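Local coordinates for protein bifunctional pinoresinol-lariciresinol reductase 1 (PDB 1QYD) that catalyses the NADPH-dependent, enantioselective reduction of pinoresinol to lariciresinol and then to secoisolariciresinol in lignan biosynthesis, at residues K216-R221 and K295-V300; F284-G287 and I291-T294; I233-R238 and S307-Y312; G166-L171 and M176-K181. All coordinates share one frame; numbering follows the deposited sequence.

Contact 1. Residues K216-R221 and K295-V300; sequences KTMYIR and KLYPEV
Met218, on the short strand 217-219, and Leu296, the last residue of the one-turn helix 293-296, stand nearest across this contact with their CA atoms 9.8 Å apart, so the backbones do not meet and side chains span the gap. Met218 covers most of it. Its CG lies anti to the backbone N (chi1 -174°) and the next torsion is also extended, which carries SD well away from the strand before the chain bends at chi3 (-124°) and turns the methyl CE toward both partners. There CE packs on CD1 of Leu296 at 3.7 Å, the two side chains meeting at a slant. The same methyl lies near the edge of the Tyr297 ring, although the approach of Met218 CE to CE2 of Tyr297 is modelled too close and is doubtful. Strand 217-219 is the middle strand of a three-stranded parallel sheet, between 154-156 and 290-292, and helix 293-296 follows directly on the latter, so the contact packs the sheet's centre against the helix next to its outer strand. Where the chain leaves the helix, the Tyr297 ring has CB of the preceding Leu296 above its centre, 3.5 Å from its plane. Ser207, at the end of helix 197-207, and Val155 of strand 154-156 also touch the Met218 side chain.

Contact 2. Residues F284-G287 and I291-T294; sequences FEIG and IEAT
Ile286 leans across to Ile291 and Glu292, and its branches account for the apolar side of the contact. Its CB is directed at the strand and divides the side chain in two. The short branch, CG2, lies anti to the backbone N and ends 4.2 Å from the backbone N of Ile291, touching main chain and not the Ile291 side chain, which points off the other way. The longer branch starts at CG1, anti to the carbonyl carbon, where the guanidinium of Arg221 packs on it. At the tip, CD1 reaches CB of Glu292 at 4.2 Å, a loose van der Waals contact. Ile286 also rests on Tyr219, so the loop before strand 290-292 folds back over this outer strand of the three-stranded parallel sheet and over its neighbour 217-219. Glu292 ends the strand and serves as N-cap of helix 293-296. Its chain sets out with CG anti to the backbone N and then bends at chi2 (-76°), bringing the carboxylate over the first turn. OE1 takes the backbone N of Thr294 at 2.8 Å, a nearly straight bond (165°) that arrives 56° out of the carboxylate plane. The same OE1 receives OG1 of Thr294 at 3.1 Å on its syn lone pair, and the backbone N of Arg221 is a further donor to it. Three bonds therefore grip one oxygen, while OE2 has a weak bond from the backbone N of Lys295.

Contact 3. Residues I233-R238 and S307-Y312; sequences IQIWER and SYLERY
Trp236, within helix 229-241, and Leu309, at the end of the short helix 305-309, bring the two backbones closest, with CA atoms 6.7 Å apart. From Glu310 onward the chain leaves helical geometry, and the backbone N of Tyr312 returns to O of Leu309 at 2.8 Å in a turn that follows the helix. Leu309 makes the largest contribution. Its CG is anti to the carbonyl carbon (chi1 -77°), which sends CD1 onto the flank of helix 229-241. There CD1 meets CG2 of Ile235 at 3.8 Å and CB of Ile235 at 4.0 Å, the two side chains crossing at about a right angle. The same methyl lies 4.4 Å from the backbone N of Trp236; Val232 and Leu239 also touch the leucine. At the exposed side, Arg238 and Glu310 approach one another, with OE1 of Glu310 at the edge of the guanidinium, near its plane, and 4.5 Å from NH2 of Arg238. Asp306 forms a long, weak ion pair with the same arginine. Arg238 and Glu310 stand too far apart for direct pairing, so their attraction is probably diffuse, and the C-terminal helix is fastened to helix 229-241 mainly by buried apolar contacts.

Contact 4. Residues G166-L171 and M176-K181; sequences GSLAQL and MPPRDK
The side-chain amide of Gln170 meets the Pro178 ring through its nitrogen end: NE2 lies 3.1 Å from CG of Pro178 and 3.6 Å from CD of the same ring. A bend at chi2 (103°) turns the amide toward the proline, and its OE1 accepts a weak hydrogen bond from the backbone N of Leu183. The carbonyl O of Ser167 reaches CD of Pro178 too, at 3.6 Å. The neighbouring ring, Pro177, receives CD2 of Leu168 on its CB at 4.0 Å, the side chains crossing at about a right angle. The Gly166 carbonyl also faces this ring, but it is modelled too close to Met176 for details to be relied on. Ser167 forms an ST turn with Ala169 within 166-171, its OG accepting the backbone N of Ala169 at 3.2 Å while also bonding to O of Tyr163. Leu168 and Ala169 both have positive phi, so the chain curls tightly before Gln170. Leu168 and Pro177 both press on Trp236 of helix 229-241, Tyr312 of the C-terminal tail packs on Pro177 and Met176, and Val182 of strand 181-182 touches Leu168 and Gln170, which sets this loop between helix 229-241, strand 181-182 and the C-terminal tail.

From the N terminus, contact 4 comes first and closes a short loop between helix 161-164 and strand 181-182, in series with the rest. Contact 1 opens at 216-221 and closes at 295-300, enclosing contact 2, whose short loop leads into strand 290-292. Contact 3 opens inside the contact 1 loop and closes beyond it at 307-312, so these two cross, while contact 2 is nested within both. Contacts 1 and 2 adjoin on the three-stranded sheet, where Thr217 and Tyr219 pair with Ile291 and Ala293. Contacts 3 and 4 touch through Trp236 and Tyr312. The centres of contacts 1 and 3 lie about 24 Å apart.

Contact 1. Residues K216-R221 and K295-V300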
loop_
_atom_site.group_PDB
_atom_site.type_symbol
_atom_site.label_atom_id
_atom_site.label_comp_id
_atom_site.label_asym_id
_atom_site.label_seq_id
_atom_site.Cartn_x
_atom_site.Cartn_y
_atom_site.Cartn_z
ATOM N N LYS A 216 17.654 -7.208 20.684
ATOM C CA LYS A 216 18.383 -5.987 20.414
ATOM C C LYS A 216 18.438 -5.626 18.924
ATOM O O LYS A 216 18.357 -6.493 18.037
ATOM C CB LYS A 216 19.796 -6.144 20.946
ATOM C CG LYS A 216 20.003 -6.012 22.448
ATOM C CD LYS A 216 21.505 -5.942 22.706
ATOM C CE LYS A 216 21.908 -5.502 24.116
ATOM N NZ LYS A 216 23.342 -5.580 24.356
ATOM N N THR A 217 18.573 -4.305 18.649
ATOM C CA THR A 217 18.741 -3.789 17.280
ATOM C C THR A 217 20.235 -3.823 16.980
ATOM O O THR A 217 21.043 -3.438 17.825
ATOM C CB THR A 217 18.207 -2.333 17.123
ATOM O OG1 THR A 217 16.812 -2.346 17.493
ATOM C CG2 THR A 217 18.319 -1.816 15.692
ATOM N N MET A 218 20.633 -4.350 15.811
ATOM C CA MET A 218 22.036 -4.460 15.452
ATOM C C MET A 218 22.339 -3.446 14.389
ATOM O O MET A 218 21.899 -3.600 13.254
ATOM C CB MET A 218 22.369 -5.847 14.910
ATOM C CG MET A 218 23.864 -5.918 14.702
ATOM S SD MET A 218 24.344 -7.273 13.628
ATOM C CE MET A 218 25.431 -7.961 14.798
ATOM N N TYR A 219 23.060 -2.394 14.765
ATOM C CA TYR A 219 23.490 -1.345 13.847
ATOM C C TYR A 219 24.838 -1.718 13.233
ATOM O O TYR A 219 25.710 -2.274 13.898
ATOM C CB TYR A 219 23.637 -0.016 14.586
ATOM C CG TYR A 219 22.360 0.579 15.178
ATOM C CD1 TYR A 219 21.364 1.071 14.340
ATOM C CD2 TYR A 219 22.174 0.649 16.561
ATOM C CE1 TYR A 219 20.200 1.626 14.885
ATOM C CE2 TYR A 219 21.016 1.200 17.107
ATOM C CZ TYR A 219 20.034 1.687 16.267
ATOM O OH TYR A 219 18.887 2.248 16.795
ATOM N N ILE A 220 25.045 -1.530 11.933
ATOM C CA ILE A 220 26.372 -1.721 11.370
ATOM C C ILE A 220 26.732 -0.254 11.141
ATOM O O ILE A 220 26.026 0.513 10.456
ATOM C CB ILE A 220 26.327 -2.497 10.054
ATOM C CG1 ILE A 220 25.489 -3.770 10.119
ATOM C CG2 ILE A 220 27.769 -2.867 9.764
ATOM C CD1 ILE A 220 25.610 -4.760 8.946
ATOM N N ARG A 221 27.792 0.134 11.878
ATOM C CA ARG A 221 28.285 1.512 11.886
ATOM C C ARG A 221 29.776 1.527 11.694
ATOM O O ARG A 221 30.458 2.002 12.605
ATOM C CB ARG A 221 27.951 2.212 13.229
ATOM C CG ARG A 221 26.633 2.932 13.201
ATOM C CD ARG A 221 26.350 3.692 14.467
ATOM N NE ARG A 221 25.116 4.441 14.249
ATOM C CZ ARG A 221 24.517 5.179 15.193
ATOM N NH1 ARG A 221 24.978 5.311 16.443
ATOM N NH2 ARG A 221 23.431 5.844 14.845
ATOM N N LYS A 295 31.765 -3.768 16.443
ATOM C CA LYS A 295 32.322 -3.934 17.785
ATOM C C LYS A 295 32.331 -5.414 18.180
ATOM O O LYS A 295 33.368 -5.970 18.557
ATOM C CB LYS A 295 31.493 -3.183 18.845
ATOM C CG LYS A 295 31.773 -1.712 19.166
ATOM C CD LYS A 295 30.685 -1.201 20.128
ATOM C CE LYS A 295 30.895 0.290 20.459
ATOM N NZ LYS A 295 29.903 0.855 21.368
ATOM N N LEU A 296 31.147 -6.044 18.064
ATOM C CA LEU A 296 30.904 -7.458 18.358
ATOM C C LEU A 296 31.766 -8.432 17.573
ATOM O O LEU A 296 32.331 -9.385 18.123
ATOM C CB LEU A 296 29.468 -7.826 18.064
ATOM C CG LEU A 296 28.337 -7.325 18.913
ATOM C CD1 LEU A 296 27.079 -7.232 18.061
ATOM C CD2 LEU A 296 28.199 -8.232 20.113
ATOM N N TYR A 297 31.869 -8.199 16.259
ATOM C CA TYR A 297 32.627 -9.124 15.452
ATOM C C TYR A 297 33.806 -8.343 14.921
ATOM O O TYR A 297 33.798 -7.881 13.779
ATOM C CB TYR A 297 31.712 -9.671 14.338
ATOM C CG TYR A 297 30.393 -10.115 14.922
ATOM C CD1 TYR A 297 30.314 -11.164 15.847
ATOM C CD2 TYR A 297 29.266 -9.362 14.635
ATOM C CE1 TYR A 297 29.101 -11.431 16.494
ATOM C CE2 TYR A 297 28.062 -9.631 15.278
ATOM C CZ TYR A 297 27.974 -10.656 16.203
ATOM O OH TYR A 297 26.756 -10.901 16.814
ATOM N N PRO A 298 34.834 -8.131 15.754
ATOM C CA PRO A 298 35.996 -7.330 15.413
ATOM C C PRO A 298 36.831 -8.020 14.336
ATOM O O PRO A 298 37.398 -7.381 13.451
ATOM C CB PRO A 298 36.661 -7.158 16.755
ATOM C CG PRO A 298 36.477 -8.503 17.406
ATOM C CD PRO A 298 35.019 -8.715 17.074
ATOM N N GLU A 299 36.832 -9.353 14.379
ATOM C CA GLU A 299 37.485 -10.224 13.418
ATOM C C GLU A 299 36.995 -10.087 11.980
ATOM O O GLU A 299 37.768 -10.242 11.028
ATOM C CB GLU A 299 37.303 -11.638 13.933
ATOM C CG GLU A 299 35.952 -11.982 14.620
ATOM C CD GLU A 299 34.777 -12.308 13.717
ATOM O OE1 GLU A 299 33.641 -12.265 14.184
ATOM O OE2 GLU A 299 35.005 -12.621 12.556
ATOM N N VAL A 300 35.709 -9.761 11.815
ATOM C CA VAL A 300 35.167 -9.555 10.501
ATOM C C VAL A 300 35.845 -8.333 9.918
ATOM O O VAL A 300 36.221 -7.371 10.592
ATOM C CB VAL A 300 33.662 -9.313 10.538
ATOM C CG1 VAL A 300 33.063 -9.271 9.140
ATOM C CG2 VAL A 300 32.991 -10.457 11.231
#

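Contact 2. Residues F284-G287 and I291-T294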
loop_
_atom_site.group_PDB
_atom_site.type_symbol
_atom_site.label_atom_id
_atom_site.label_comp_id
_atom_site.label_asym_id
_atom_site.label_seq_id
_atom_site.Cartn_x
_atom_site.Cartn_y
_atom_site.Cartn_z
ATOM N N PHE A 284 22.134 9.810 16.252
ATOM C CA PHE A 284 21.589 9.291 17.501
ATOM C C PHE A 284 22.481 8.253 18.154
ATOM O O PHE A 284 23.385 7.621 17.600
ATOM C CB PHE A 284 20.176 8.668 17.281
ATOM C CG PHE A 284 20.194 7.545 16.266
ATOM C CD1 PHE A 284 19.925 7.844 14.939
ATOM C CD2 PHE A 284 20.560 6.258 16.649
ATOM C CE1 PHE A 284 20.037 6.840 13.984
ATOM C CE2 PHE A 284 20.667 5.266 15.696
ATOM C CZ PHE A 284 20.410 5.548 14.357
ATOM N N GLU A 285 22.008 8.058 19.372
ATOM C CA GLU A 285 22.561 7.180 20.367
ATOM C C GLU A 285 22.403 5.734 20.046
ATOM O O GLU A 285 21.475 5.375 19.322
ATOM C CB GLU A 285 21.884 7.482 21.708
ATOM C CG GLU A 285 20.400 7.946 21.689
ATOM C CD GLU A 285 19.338 6.980 21.166
ATOM O OE1 GLU A 285 18.336 7.434 20.602
ATOM O OE2 GLU A 285 19.500 5.770 21.339
ATOM N N ILE A 286 23.286 4.875 20.538
ATOM C CA ILE A 286 22.955 3.476 20.389
ATOM C C ILE A 286 22.345 3.201 21.745
ATOM O O ILE A 286 21.109 3.163 21.817
ATOM C CB ILE A 286 24.221 2.595 20.065
ATOM C CG1 ILE A 286 24.450 2.779 18.574
ATOM C CG2 ILE A 286 24.058 1.086 20.330
ATOM C CD1 ILE A 286 25.610 2.003 17.966
ATOM N N GLY A 287 23.168 3.100 22.810
ATOM C CA GLY A 287 22.713 2.778 24.161
ATOM C C GLY A 287 21.863 1.508 24.236
ATOM O O GLY A 287 21.921 0.662 23.349
ATOM N N ILE A 291 22.942 -2.873 19.729
ATOM C CA ILE A 291 24.383 -3.107 19.624
ATOM C C ILE A 291 24.953 -2.594 18.289
ATOM O O ILE A 291 24.219 -2.073 17.447
ATOM C CB ILE A 291 24.856 -4.620 19.702
ATOM C CG1 ILE A 291 24.097 -5.533 18.766
ATOM C CG2 ILE A 291 24.795 -5.046 21.124
ATOM C CD1 ILE A 291 22.644 -5.857 19.044
ATOM N N GLU A 292 26.281 -2.699 18.094
ATOM C CA GLU A 292 26.954 -2.351 16.849
ATOM C C GLU A 292 27.592 -3.628 16.284
ATOM O O GLU A 292 28.340 -4.323 16.977
ATOM C CB GLU A 292 28.031 -1.303 17.124
ATOM C CG GLU A 292 28.560 -0.495 15.930
ATOM C CD GLU A 292 29.533 -1.156 14.953
ATOM O OE1 GLU A 292 29.112 -1.569 13.867
ATOM O OE2 GLU A 292 30.716 -1.223 15.276
ATOM N N ALA A 293 27.362 -3.936 15.006
ATOM C CA ALA A 293 27.861 -5.139 14.387
ATOM C C ALA A 293 29.351 -5.326 14.333
ATOM O O ALA A 293 29.829 -6.444 14.482
ATOM C CB ALA A 293 27.347 -5.220 12.987
ATOM N N THR A 294 30.085 -4.221 14.176
ATOM C CA THR A 294 31.545 -4.228 14.035
ATOM C C THR A 294 32.302 -4.324 15.343
ATOM O O THR A 294 33.378 -4.919 15.353
ATOM C CB THR A 294 31.959 -2.981 13.271
ATOM O OG1 THR A 294 31.175 -3.060 12.088
ATOM C CG2 THR A 294 33.441 -2.846 12.975
#

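Contact 3. Residues I233-R238 and S307-Y312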
loop_
_atom_site.group_PDB
_atom_site.type_symbol
_atom_site.label_atom_id
_atom_site.label_comp_id
_atom_site.label_asym_id
_atom_site.label_seq_id
_atom_site.Cartn_x
_atom_site.Cartn_y
_atom_site.Cartn_z
ATOM N N ILE A 233 32.380 11.581 -2.342
ATOM C CA ILE A 233 32.679 12.194 -3.614
ATOM C C ILE A 233 34.166 12.355 -3.648
ATOM O O ILE A 233 34.741 12.142 -4.703
ATOM C CB ILE A 233 32.073 13.561 -3.777
ATOM C CG1 ILE A 233 30.561 13.496 -3.615
ATOM C CG2 ILE A 233 32.448 14.071 -5.153
ATOM C CD1 ILE A 233 29.661 14.709 -3.951
ATOM N N GLN A 234 34.779 12.661 -2.502
ATOM C CA GLN A 234 36.215 12.861 -2.403
ATOM C C GLN A 234 37.118 11.659 -2.542
ATOM O O GLN A 234 38.278 11.837 -2.941
ATOM C CB GLN A 234 36.552 13.519 -1.107
ATOM C CG GLN A 234 36.384 15.021 -1.210
ATOM C CD GLN A 234 36.646 15.711 0.114
ATOM O OE1 GLN A 234 35.951 16.661 0.477
ATOM N NE2 GLN A 234 37.639 15.244 0.878
ATOM N N ILE A 235 36.610 10.463 -2.211
ATOM C CA ILE A 235 37.325 9.214 -2.449
ATOM C C ILE A 235 37.266 8.934 -3.948
ATOM O O ILE A 235 38.202 8.348 -4.490
ATOM C CB ILE A 235 36.651 8.080 -1.639
ATOM C CG1 ILE A 235 36.828 8.346 -0.137
ATOM C CG2 ILE A 235 37.249 6.729 -2.029
ATOM C CD1 ILE A 235 35.885 7.602 0.834
ATOM N N TRP A 236 36.186 9.344 -4.647
ATOM C CA TRP A 236 36.105 9.151 -6.091
ATOM C C TRP A 236 37.121 10.064 -6.744
ATOM O O TRP A 236 37.926 9.630 -7.569
ATOM C CB TRP A 236 34.732 9.505 -6.724
ATOM C CG TRP A 236 34.630 8.936 -8.163
ATOM C CD1 TRP A 236 35.081 7.666 -8.447
ATOM C CD2 TRP A 236 34.143 9.541 -9.291
ATOM N NE1 TRP A 236 34.891 7.464 -9.720
ATOM C CE2 TRP A 236 34.338 8.550 -10.255
ATOM C CE3 TRP A 236 33.581 10.749 -9.671
ATOM C CZ2 TRP A 236 33.985 8.728 -11.596
ATOM C CZ3 TRP A 236 33.227 10.939 -11.016
ATOM C CH2 TRP A 236 33.420 9.949 -11.980
ATOM N N GLU A 237 37.098 11.334 -6.322
ATOM C CA GLU A 237 38.014 12.332 -6.818
ATOM C C GLU A 237 39.412 11.808 -6.650
ATOM O O GLU A 237 40.076 11.618 -7.671
ATOM C CB GLU A 237 37.830 13.628 -6.056
ATOM C CG GLU A 237 36.752 14.423 -6.752
ATOM C CD GLU A 237 36.177 15.626 -6.041
ATOM O OE1 GLU A 237 35.152 16.072 -6.530
ATOM O OE2 GLU A 237 36.701 16.116 -5.032
ATOM N N ARG A 238 39.771 11.411 -5.420
ATOM C CA ARG A 238 41.098 10.864 -5.159
ATOM C C ARG A 238 41.434 9.646 -6.030
ATOM O O ARG A 238 42.610 9.416 -6.334
ATOM C CB ARG A 238 41.210 10.484 -3.679
ATOM C CG ARG A 238 42.580 9.956 -3.279
ATOM C CD ARG A 238 42.598 9.121 -1.989
ATOM N NE ARG A 238 42.188 7.710 -2.152
ATOM C CZ ARG A 238 42.980 6.738 -2.676
ATOM N NH1 ARG A 238 44.236 6.973 -3.122
ATOM N NH2 ARG A 238 42.522 5.481 -2.709
ATOM N N SER A 307 38.268 1.043 -0.865
ATOM C CA SER A 307 38.372 -0.257 -1.489
ATOM C C SER A 307 37.136 -0.684 -2.292
ATOM O O SER A 307 37.265 -1.395 -3.293
ATOM C CB SER A 307 38.721 -1.200 -0.366
ATOM O OG SER A 307 39.905 -0.695 0.259
ATOM N N TYR A 308 35.939 -0.234 -1.898
ATOM C CA TYR A 308 34.719 -0.452 -2.666
ATOM C C TYR A 308 34.726 0.416 -3.929
ATOM O O TYR A 308 34.430 -0.085 -5.017
ATOM C CB TYR A 308 33.490 -0.108 -1.834
ATOM C CG TYR A 308 32.182 -0.597 -2.456
ATOM C CD1 TYR A 308 31.720 -1.859 -2.121
ATOM C CD2 TYR A 308 31.443 0.177 -3.362
ATOM C CE1 TYR A 308 30.552 -2.363 -2.670
ATOM C CE2 TYR A 308 30.254 -0.326 -3.917
ATOM C CZ TYR A 308 29.822 -1.603 -3.560
ATOM O OH TYR A 308 28.661 -2.142 -4.083
ATOM N N LEU A 309 35.056 1.723 -3.850
ATOM C CA LEU A 309 35.148 2.552 -5.047
ATOM C C LEU A 309 36.354 2.208 -5.941
ATOM O O LEU A 309 36.283 2.375 -7.157
ATOM C CB LEU A 309 35.125 4.039 -4.594
ATOM C CG LEU A 309 33.712 4.559 -4.216
ATOM C CD1 LEU A 309 33.812 5.819 -3.405
ATOM C CD2 LEU A 309 32.916 4.931 -5.460
ATOM N N GLU A 310 37.399 1.575 -5.383
ATOM C CA GLU A 310 38.613 1.109 -6.062
ATOM C C GLU A 310 38.316 -0.027 -7.046
ATOM O O GLU A 310 39.184 -0.835 -7.390
ATOM C CB GLU A 310 39.624 0.668 -4.962
ATOM C CG GLU A 310 41.103 0.311 -5.201
ATOM C CD GLU A 310 41.956 0.143 -3.917
ATOM O OE1 GLU A 310 42.648 1.095 -3.545
ATOM O OE2 GLU A 310 41.951 -0.924 -3.284
ATOM N N ARG A 311 37.072 -0.102 -7.509
ATOM C CA ARG A 311 36.649 -1.062 -8.506
ATOM C C ARG A 311 35.540 -0.463 -9.340
ATOM O O ARG A 311 35.130 -1.045 -10.332
ATOM C CB ARG A 311 36.085 -2.368 -7.915
ATOM C CG ARG A 311 34.807 -2.262 -7.079
ATOM C CD ARG A 311 34.178 -3.644 -6.804
ATOM N NE ARG A 311 33.390 -3.700 -5.566
ATOM C CZ ARG A 311 33.918 -4.253 -4.471
ATOM N NH1 ARG A 311 35.149 -4.764 -4.459
ATOM N NH2 ARG A 311 33.211 -4.298 -3.356
ATOM N N TYR A 312 34.972 0.657 -8.922
ATOM C CA TYR A 312 33.979 1.307 -9.739
ATOM C C TYR A 312 34.691 2.067 -10.849
ATOM O O TYR A 312 34.070 2.515 -11.821
ATOM C CB TYR A 312 33.178 2.232 -8.870
ATOM C CG TYR A 312 31.733 1.800 -8.750
ATOM C CD1 TYR A 312 30.868 2.033 -9.806
ATOM C CD2 TYR A 312 31.274 1.217 -7.572
ATOM C CE1 TYR A 312 29.520 1.696 -9.686
ATOM C CE2 TYR A 312 29.926 0.865 -7.441
ATOM C CZ TYR A 312 29.048 1.111 -8.501
ATOM O OH TYR A 312 27.692 0.804 -8.372
#

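Contact 4. Residues G166-L171 and M176-K181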
loop_
_atom_site.group_PDB
_atom_site.type_symbol
_atom_site.label_atom_id
_atom_site.label_comp_id
_atom_site.label_asym_id
_atom_site.label_seq_id
_atom_site.Cartn_x
_atom_site.Cartn_y
_atom_site.Cartn_z
ATOM N N GLY A 166 27.819 4.134 -5.556
ATOM C CA GLY A 166 27.874 3.772 -6.957
ATOM C C GLY A 166 27.460 5.002 -7.705
ATOM O O GLY A 166 28.268 5.606 -8.383
ATOM N N SER A 167 26.221 5.391 -7.426
ATOM C CA SER A 167 25.607 6.592 -7.936
ATOM C C SER A 167 26.229 7.898 -7.427
ATOM O O SER A 167 26.081 8.924 -8.094
ATOM C CB SER A 167 24.147 6.573 -7.563
ATOM O OG SER A 167 24.088 6.348 -6.155
ATOM N N LEU A 168 26.916 7.827 -6.262
ATOM C CA LEU A 168 27.451 8.930 -5.439
ATOM C C LEU A 168 26.321 9.733 -4.771
ATOM O O LEU A 168 26.531 10.761 -4.134
ATOM C CB LEU A 168 28.348 9.854 -6.292
ATOM C CG LEU A 168 29.823 10.047 -5.921
ATOM C CD1 LEU A 168 30.445 8.781 -5.417
ATOM C CD2 LEU A 168 30.574 10.521 -7.160
ATOM N N ALA A 169 25.130 9.105 -4.853
ATOM C CA ALA A 169 23.805 9.452 -4.360
ATOM C C ALA A 169 22.956 10.361 -5.254
ATOM O O ALA A 169 22.121 11.157 -4.796
ATOM C CB ALA A 169 23.954 10.071 -2.975
ATOM N N GLN A 170 23.084 10.180 -6.582
ATOM C CA GLN A 170 22.410 11.082 -7.495
ATOM C C GLN A 170 21.040 10.713 -7.993
ATOM O O GLN A 170 20.721 9.591 -8.393
ATOM C CB GLN A 170 23.319 11.340 -8.668
ATOM C CG GLN A 170 23.902 12.746 -8.452
ATOM C CD GLN A 170 25.334 12.831 -7.954
ATOM O OE1 GLN A 170 25.660 13.396 -6.916
ATOM N NE2 GLN A 170 26.257 12.307 -8.726
ATOM N N LEU A 171 20.265 11.795 -7.948
ATOM C CA LEU A 171 18.844 11.890 -8.260
ATOM C C LEU A 171 18.398 11.307 -9.579
ATOM O O LEU A 171 17.204 11.400 -9.896
ATOM C CB LEU A 171 18.346 13.370 -8.280
ATOM C CG LEU A 171 18.420 14.390 -7.137
ATOM C CD1 LEU A 171 17.647 15.630 -7.512
ATOM C CD2 LEU A 171 17.794 13.828 -5.889
ATOM N N MET A 176 26.354 4.352 -11.395
ATOM C CA MET A 176 27.744 4.643 -11.675
ATOM C C MET A 176 28.103 6.033 -11.190
ATOM O O MET A 176 27.230 6.905 -11.165
ATOM C CB MET A 176 27.982 4.540 -13.153
ATOM C CG MET A 176 28.129 3.088 -13.564
ATOM S SD MET A 176 29.608 2.242 -12.961
ATOM C CE MET A 176 30.151 1.657 -14.546
ATOM N N PRO A 177 29.334 6.311 -10.736
ATOM C CA PRO A 177 29.749 7.640 -10.314
ATOM C C PRO A 177 29.882 8.480 -11.573
ATOM O O PRO A 177 30.474 8.016 -12.551
ATOM C CB PRO A 177 31.043 7.392 -9.584
ATOM C CG PRO A 177 31.207 5.889 -9.449
ATOM C CD PRO A 177 30.478 5.404 -10.686
ATOM N N PRO A 178 29.278 9.666 -11.649
ATOM C CA PRO A 178 29.256 10.461 -12.869
ATOM C C PRO A 178 30.419 11.410 -13.104
ATOM O O PRO A 178 30.914 12.030 -12.167
ATOM C CB PRO A 178 27.918 11.170 -12.795
ATOM C CG PRO A 178 27.785 11.453 -11.326
ATOM C CD PRO A 178 28.252 10.138 -10.725
ATOM N N ARG A 179 30.858 11.509 -14.365
ATOM C CA ARG A 179 31.836 12.509 -14.769
ATOM C C ARG A 179 31.131 13.874 -14.924
ATOM O O ARG A 179 29.910 13.963 -15.164
ATOM C CB ARG A 179 32.490 12.091 -16.095
ATOM C CG ARG A 179 33.713 12.969 -16.421
ATOM C CD ARG A 179 34.549 12.512 -17.606
ATOM N NE ARG A 179 35.323 11.325 -17.290
ATOM C CZ ARG A 179 35.534 10.371 -18.198
ATOM N NH1 ARG A 179 35.044 10.470 -19.433
ATOM N NH2 ARG A 179 36.251 9.299 -17.866
ATOM N N ASP A 180 31.966 14.925 -14.746
ATOM C CA ASP A 180 31.661 16.364 -14.772
ATOM C C ASP A 180 30.946 16.847 -13.514
ATOM O O ASP A 180 31.620 17.450 -12.687
ATOM C CB ASP A 180 30.774 16.806 -15.986
ATOM C CG ASP A 180 31.368 16.729 -17.394
ATOM O OD1 ASP A 180 31.353 17.739 -18.102
ATOM O OD2 ASP A 180 31.817 15.652 -17.793
ATOM N N LYS A 181 29.638 16.601 -13.296
ATOM C CA LYS A 181 28.888 17.106 -12.144
ATOM C C LYS A 181 28.629 16.099 -11.048
ATOM O O LYS A 181 28.849 14.898 -11.205
ATOM C CB LYS A 181 27.506 17.588 -12.502
ATOM C CG LYS A 181 27.368 18.693 -13.508
ATOM C CD LYS A 181 26.103 18.372 -14.302
ATOM C CE LYS A 181 26.365 17.218 -15.274
ATOM N NZ LYS A 181 25.151 16.960 -16.020
#